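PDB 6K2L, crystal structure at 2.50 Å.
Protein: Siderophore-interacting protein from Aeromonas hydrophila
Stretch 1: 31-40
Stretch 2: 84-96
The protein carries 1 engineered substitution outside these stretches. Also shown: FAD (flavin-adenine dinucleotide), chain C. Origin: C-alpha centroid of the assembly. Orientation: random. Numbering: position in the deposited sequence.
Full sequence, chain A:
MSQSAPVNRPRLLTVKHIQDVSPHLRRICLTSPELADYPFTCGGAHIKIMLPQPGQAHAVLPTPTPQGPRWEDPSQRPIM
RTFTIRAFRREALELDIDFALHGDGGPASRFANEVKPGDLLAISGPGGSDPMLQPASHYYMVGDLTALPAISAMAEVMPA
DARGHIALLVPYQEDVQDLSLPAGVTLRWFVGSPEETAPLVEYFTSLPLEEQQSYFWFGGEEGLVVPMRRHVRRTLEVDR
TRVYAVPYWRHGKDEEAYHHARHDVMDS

Stretch 1, residues 31-40: TSPELADYPF
Stretch 2 (84-96) TIRAFRREALELD

Residues 31-40 pack against residues 84-96, which include a hairpin, burying 643 Å² summed over both sides. The strand ending at Arg89 pairs antiparallel with the strand that begins at Glu94: Arg89 N to Glu94 O is 2.9 Å, Glu94 N to Arg89 O 3.0 Å, and Asp96 N to Ala87 O 2.9 Å. A type I turn from Arg90 to Leu93 joins the strands, closed by Leu93 N to Arg90 O at 2.9 Å. Stretch 1 leaves Thr31 in extended form, makes a short 3-10 segment beginning at Pro33, and bends through a type I turn from Leu35 to Tyr38. Tyr38 N donates to Leu35 O at 3.1 Å. In register, Thr31 lies by Glu94, CA to CA 4.6 Å, Leu35 by Leu93 at 5.5 Å, and Ala36 by Arg90 at 6.0 Å.

Leu93 covers the most surface. Its phi/psi of 56/46 is left-handed, and its rotamer is m, t. CA to CB points sideways, but the end of the side chain comes nearer to stretch 1. Leu93 CD2 lies 3.7 Å from Ala36 CB and 4.0 Å from Leu35 CB. Its backbone also takes part: Thr31 OG1, on a t rotamer, donates to Leu93 O at 2.7 Å. Thr31 CA lies 3.2 Å from the same Leu93 O, a CA-H...O contact.

Arg90 is next. Its chi angles are t, t, m and -68°. CA to CB points sideways, and the guanidinium reaches the backbone around the second turn. Arg90 NH1 donates to Ala36 O at 2.8 Å. Arg90 NH2 to Tyr38 O is very short at 2.4 Å, and a weak bond runs from Arg90 NH1 to Tyr38 O at 2.5 Å. Tyr38 O is too close to a neighbour in the model, so its position is less certain. Ala36 O and Tyr38 O lie near the guanidinium plane, where its N-H groups can reach them, though the bonds are bent. The cation also sits over one face of the Phe40 ring, with Arg90 CZ 4.6 Å from the centroid of the ring carbons CG to CZ.

Tyr38 has chi1 -164° and chi2 82°. Its ring edge points toward the face of Phe88 (chi1 172°, chi2 63°), with planes at 57°. Tyr38 CB lies 3.9 Å from Phe88 CZ. Ile85 CD1 meets the tyrosine edge, 3.8 Å from Tyr38 CE2, and Leu95 CD1 is 4.0 Å from Tyr38 CE2. Leu35, m, t, points toward stretch 2 and joins these apolar groups: Leu35 CB is 4.1 Å from Phe88 CE1, and Leu35 CD1 is 4.0 Å from Leu95 CB.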

# COMPACT_ATOMS: atom_id res chain seq x y z
N THR A 31 -9.38 15.60 -0.43
CA THR A 31 -9.74 15.31 0.94
C THR A 31 -11.23 15.49 1.13
O THR A 31 -11.87 16.25 0.41
CB THR A 31 -8.98 16.21 1.93
OG1 THR A 31 -9.39 15.90 3.26
CG2 THR A 31 -9.22 17.71 1.64
N SER A 32 -11.77 14.75 2.10
CA SER A 32 -13.15 14.78 2.56
C SER A 32 -13.28 13.95 3.82
O SER A 32 -12.60 12.91 3.96
CB SER A 32 -14.12 14.24 1.51
OG SER A 32 -15.45 14.70 1.74
N PRO A 33 -14.12 14.36 4.77
CA PRO A 33 -14.46 13.47 5.89
C PRO A 33 -15.16 12.20 5.44
O PRO A 33 -15.14 11.21 6.18
CB PRO A 33 -15.37 14.35 6.76
CG PRO A 33 -14.90 15.76 6.44
CD PRO A 33 -14.63 15.73 4.97
N GLU A 34 -15.75 12.19 4.25
CA GLU A 34 -16.28 10.98 3.65
C GLU A 34 -15.21 9.95 3.26
O GLU A 34 -15.57 8.86 2.79
CB GLU A 34 -17.08 11.36 2.40
CG GLU A 34 -18.56 11.50 2.61
CD GLU A 34 -19.26 11.84 1.32
OE1 GLU A 34 -19.00 12.94 0.76
OE2 GLU A 34 -20.05 10.98 0.84
N LEU A 35 -13.92 10.27 3.42
CA LEU A 35 -12.87 9.30 3.11
C LEU A 35 -12.58 8.35 4.28
O LEU A 35 -11.83 7.39 4.10
CB LEU A 35 -11.58 10.02 2.71
CG LEU A 35 -11.67 10.69 1.34
CD1 LEU A 35 -10.35 11.32 0.95
CD2 LEU A 35 -12.15 9.67 0.30
N ALA A 36 -13.20 8.59 5.44
CA ALA A 36 -12.88 7.82 6.64
C ALA A 36 -13.24 6.34 6.50
O ALA A 36 -12.51 5.47 6.99
CB ALA A 36 -13.60 8.44 7.84
N ASP A 37 -14.34 6.02 5.83
CA ASP A 37 -14.70 4.62 5.61
C ASP A 37 -14.36 4.14 4.19
O ASP A 37 -14.83 3.07 3.78
CB ASP A 37 -16.18 4.41 5.88
CG ASP A 37 -17.04 5.39 5.14
OD1 ASP A 37 -16.44 6.30 4.54
OD2 ASP A 37 -18.28 5.27 5.16
N TYR A 38 -13.57 4.90 3.45
CA TYR A 38 -13.22 4.51 2.09
C TYR A 38 -12.38 3.24 2.13
O TYR A 38 -11.44 3.16 2.92
CB TYR A 38 -12.45 5.64 1.40
CG TYR A 38 -12.38 5.50 -0.11
CD1 TYR A 38 -13.42 5.90 -0.92
CD2 TYR A 38 -11.25 4.96 -0.71
CE1 TYR A 38 -13.34 5.77 -2.29
CE2 TYR A 38 -11.16 4.83 -2.07
CZ TYR A 38 -12.21 5.23 -2.86
OH TYR A 38 -12.14 5.08 -4.23
N PRO A 39 -12.68 2.23 1.30
CA PRO A 39 -11.89 0.99 1.30
C PRO A 39 -10.41 1.20 1.02
O PRO A 39 -9.98 2.21 0.44
CB PRO A 39 -12.54 0.17 0.18
CG PRO A 39 -13.92 0.70 0.07
CD PRO A 39 -13.89 2.14 0.45
N PHE A 40 -9.61 0.22 1.43
CA PHE A 40 -8.15 0.28 1.32
C PHE A 40 -7.67 0.19 -0.14
O PHE A 40 -7.48 -0.90 -0.69
CB PHE A 40 -7.48 -0.83 2.15
CG PHE A 40 -8.10 -1.05 3.52
CD1 PHE A 40 -7.46 -0.59 4.68
CD2 PHE A 40 -9.31 -1.75 3.66
CE1 PHE A 40 -8.02 -0.81 5.94
CE2 PHE A 40 -9.87 -1.97 4.91
CZ PHE A 40 -9.22 -1.50 6.05
N THR A 84 -6.14 6.28 -11.51
CA THR A 84 -5.50 5.44 -10.53
C THR A 84 -5.46 6.20 -9.21
O THR A 84 -5.15 7.39 -9.20
CB THR A 84 -4.08 5.12 -11.00
OG1 THR A 84 -4.17 4.51 -12.29
CG2 THR A 84 -3.31 4.21 -9.98
N ILE A 85 -5.81 5.53 -8.12
CA ILE A 85 -5.51 6.03 -6.78
C ILE A 85 -4.00 5.89 -6.58
O ILE A 85 -3.52 4.78 -6.37
CB ILE A 85 -6.26 5.26 -5.69
CG1 ILE A 85 -7.77 5.41 -5.84
CG2 ILE A 85 -5.78 5.72 -4.34
CD1 ILE A 85 -8.58 4.59 -4.84
N ARG A 86 -3.27 7.00 -6.67
CA ARG A 86 -1.81 6.97 -6.49
C ARG A 86 -1.43 6.68 -5.04
O ARG A 86 -0.57 5.82 -4.80
CB ARG A 86 -1.18 8.30 -6.94
CG ARG A 86 0.31 8.45 -6.61
CD ARG A 86 1.17 7.52 -7.46
NE ARG A 86 2.58 7.53 -7.09
CZ ARG A 86 3.07 6.89 -6.03
NH1 ARG A 86 2.22 6.21 -5.24
NH2 ARG A 86 4.38 6.93 -5.76
N ALA A 87 -2.04 7.36 -4.06
CA ALA A 87 -1.85 6.98 -2.66
C ALA A 87 -3.11 7.31 -1.87
O ALA A 87 -3.91 8.14 -2.28
CB ALA A 87 -0.63 7.69 -2.04
N PHE A 88 -3.28 6.68 -0.71
CA PHE A 88 -4.44 6.97 0.12
C PHE A 88 -4.02 6.91 1.58
O PHE A 88 -3.49 5.90 2.03
CB PHE A 88 -5.60 5.99 -0.14
CG PHE A 88 -6.74 6.13 0.82
CD1 PHE A 88 -7.48 7.31 0.88
CD2 PHE A 88 -7.06 5.09 1.69
CE1 PHE A 88 -8.53 7.44 1.81
CE2 PHE A 88 -8.11 5.20 2.62
CZ PHE A 88 -8.84 6.38 2.69
N ARG A 89 -4.26 8.01 2.32
CA ARG A 89 -3.91 8.14 3.74
C ARG A 89 -5.20 8.33 4.53
O ARG A 89 -5.75 9.44 4.61
CB ARG A 89 -2.94 9.30 3.95
CG ARG A 89 -1.58 9.07 3.29
CD ARG A 89 -0.67 10.30 3.36
NE ARG A 89 -1.18 11.45 2.62
CZ ARG A 89 -0.95 11.69 1.33
NH1 ARG A 89 -0.23 10.83 0.61
NH2 ARG A 89 -1.44 12.78 0.75
N ARG A 90 -5.70 7.22 5.08
CA ARG A 90 -6.99 7.23 5.78
C ARG A 90 -6.99 8.23 6.94
O ARG A 90 -7.91 9.05 7.06
CB ARG A 90 -7.31 5.84 6.29
CG ARG A 90 -8.74 5.66 6.67
CD ARG A 90 -8.95 4.29 7.25
NE ARG A 90 -8.92 3.26 6.22
CZ ARG A 90 -9.85 3.13 5.29
NH1 ARG A 90 -10.88 3.96 5.26
NH2 ARG A 90 -9.76 2.17 4.38
N GLU A 91 -5.97 8.16 7.80
CA GLU A 91 -5.91 9.04 8.97
C GLU A 91 -5.97 10.51 8.57
O GLU A 91 -6.70 11.30 9.18
CB GLU A 91 -4.64 8.74 9.78
CG GLU A 91 -4.56 9.41 11.15
CD GLU A 91 -3.66 8.65 12.14
OE1 GLU A 91 -3.95 7.45 12.41
OE2 GLU A 91 -2.68 9.24 12.66
N ALA A 92 -5.22 10.89 7.53
CA ALA A 92 -5.21 12.27 7.08
C ALA A 92 -6.44 12.63 6.27
O ALA A 92 -6.62 13.81 5.94
CB ALA A 92 -3.95 12.53 6.25
N LEU A 93 -7.28 11.64 5.94
CA LEU A 93 -8.42 11.82 5.05
C LEU A 93 -7.98 12.38 3.69
O LEU A 93 -8.58 13.30 3.14
CB LEU A 93 -9.48 12.70 5.70
CG LEU A 93 -10.19 12.13 6.94
CD1 LEU A 93 -10.82 13.23 7.75
CD2 LEU A 93 -11.23 11.05 6.60
N GLU A 94 -6.91 11.80 3.13
CA GLU A 94 -6.35 12.31 1.89
C GLU A 94 -6.25 11.19 0.86
O GLU A 94 -5.99 10.04 1.21
CB GLU A 94 -4.95 12.92 2.10
CG GLU A 94 -4.96 14.32 2.70
CD GLU A 94 -3.58 14.75 3.22
OE1 GLU A 94 -2.58 14.45 2.54
OE2 GLU A 94 -3.50 15.39 4.31
N LEU A 95 -6.45 11.56 -0.41
CA LEU A 95 -6.39 10.64 -1.54
C LEU A 95 -5.69 11.34 -2.69
O LEU A 95 -6.11 12.42 -3.09
CB LEU A 95 -7.81 10.20 -1.95
CG LEU A 95 -7.80 9.07 -2.98
CD1 LEU A 95 -8.76 7.99 -2.60
CD2 LEU A 95 -8.08 9.61 -4.38
N ASP A 96 -4.63 10.74 -3.24
CA ASP A 96 -3.80 11.33 -4.29
C ASP A 96 -4.12 10.75 -5.66
O ASP A 96 -4.07 9.54 -5.85
CB ASP A 96 -2.31 11.07 -4.03
CG ASP A 96 -1.76 11.94 -2.94
OD1 ASP A 96 -2.43 12.94 -2.60
OD2 ASP A 96 -0.66 11.62 -2.41
PA FAD C . -9.95 12.69 -23.39
O1A FAD C . -11.14 13.60 -23.36
O2A FAD C . -10.23 11.21 -23.09
O5B FAD C . -9.16 12.65 -24.81
C5B FAD C . -8.82 13.86 -25.52
C4B FAD C . -7.67 13.64 -26.48
O4B FAD C . -6.41 13.66 -25.77
C3B FAD C . -7.67 12.35 -27.30
O3B FAD C . -7.13 12.60 -28.60
C2B FAD C . -6.76 11.43 -26.46
O2B FAD C . -6.09 10.42 -27.21
C1B FAD C . -5.74 12.42 -25.91
N9A FAD C . -5.26 12.06 -24.60
C8A FAD C . -6.00 11.55 -23.56
N7A FAD C . -5.31 11.35 -22.46
C5A FAD C . -4.03 11.76 -22.81
C6A FAD C . -2.82 11.80 -22.08
N6A FAD C . -2.72 11.44 -20.80
N1A FAD C . -1.72 12.25 -22.72
C2A FAD C . -1.83 12.63 -24.00
N3A FAD C . -2.91 12.64 -24.78
C4A FAD C . -3.99 12.20 -24.12
N1 FAD C . -4.50 8.70 -16.86
C2 FAD C . -3.81 9.50 -15.99
O2 FAD C . -3.41 10.62 -16.32
N3 FAD C . -3.55 9.06 -14.70
C4 FAD C . -3.91 7.85 -14.17
O4 FAD C . -3.62 7.58 -13.00
C4X FAD C . -4.65 7.01 -15.09
N5 FAD C . -5.05 5.81 -14.66
C5X FAD C . -5.74 5.02 -15.54
C6 FAD C . -6.15 3.76 -15.11
C7 FAD C . -6.83 2.89 -15.96
C7M FAD C . -7.27 1.55 -15.45
C8 FAD C . -7.14 3.32 -17.27
C8M FAD C . -7.92 2.43 -18.21
C9 FAD C . -6.75 4.58 -17.69
C9A FAD C . -6.05 5.43 -16.85
N10 FAD C . -5.60 6.70 -17.27
C10 FAD C . -4.89 7.51 -16.42
C1' FAD C . -5.87 7.16 -18.64
C2' FAD C . -6.91 8.28 -18.75
O2' FAD C . -8.23 7.81 -18.48
C3' FAD C . -6.84 8.87 -20.16
O3' FAD C . -5.64 9.63 -20.27
C4' FAD C . -8.03 9.75 -20.54
O4' FAD C . -8.16 9.75 -21.96
C5' FAD C . -7.88 11.15 -20.00
O5' FAD C . -9.10 11.88 -20.23
P FAD C . -9.08 13.37 -20.77
O1P FAD C . -10.48 13.92 -20.52
O2P FAD C . -7.99 14.15 -20.19
O3P FAD C . -8.86 13.19 -22.34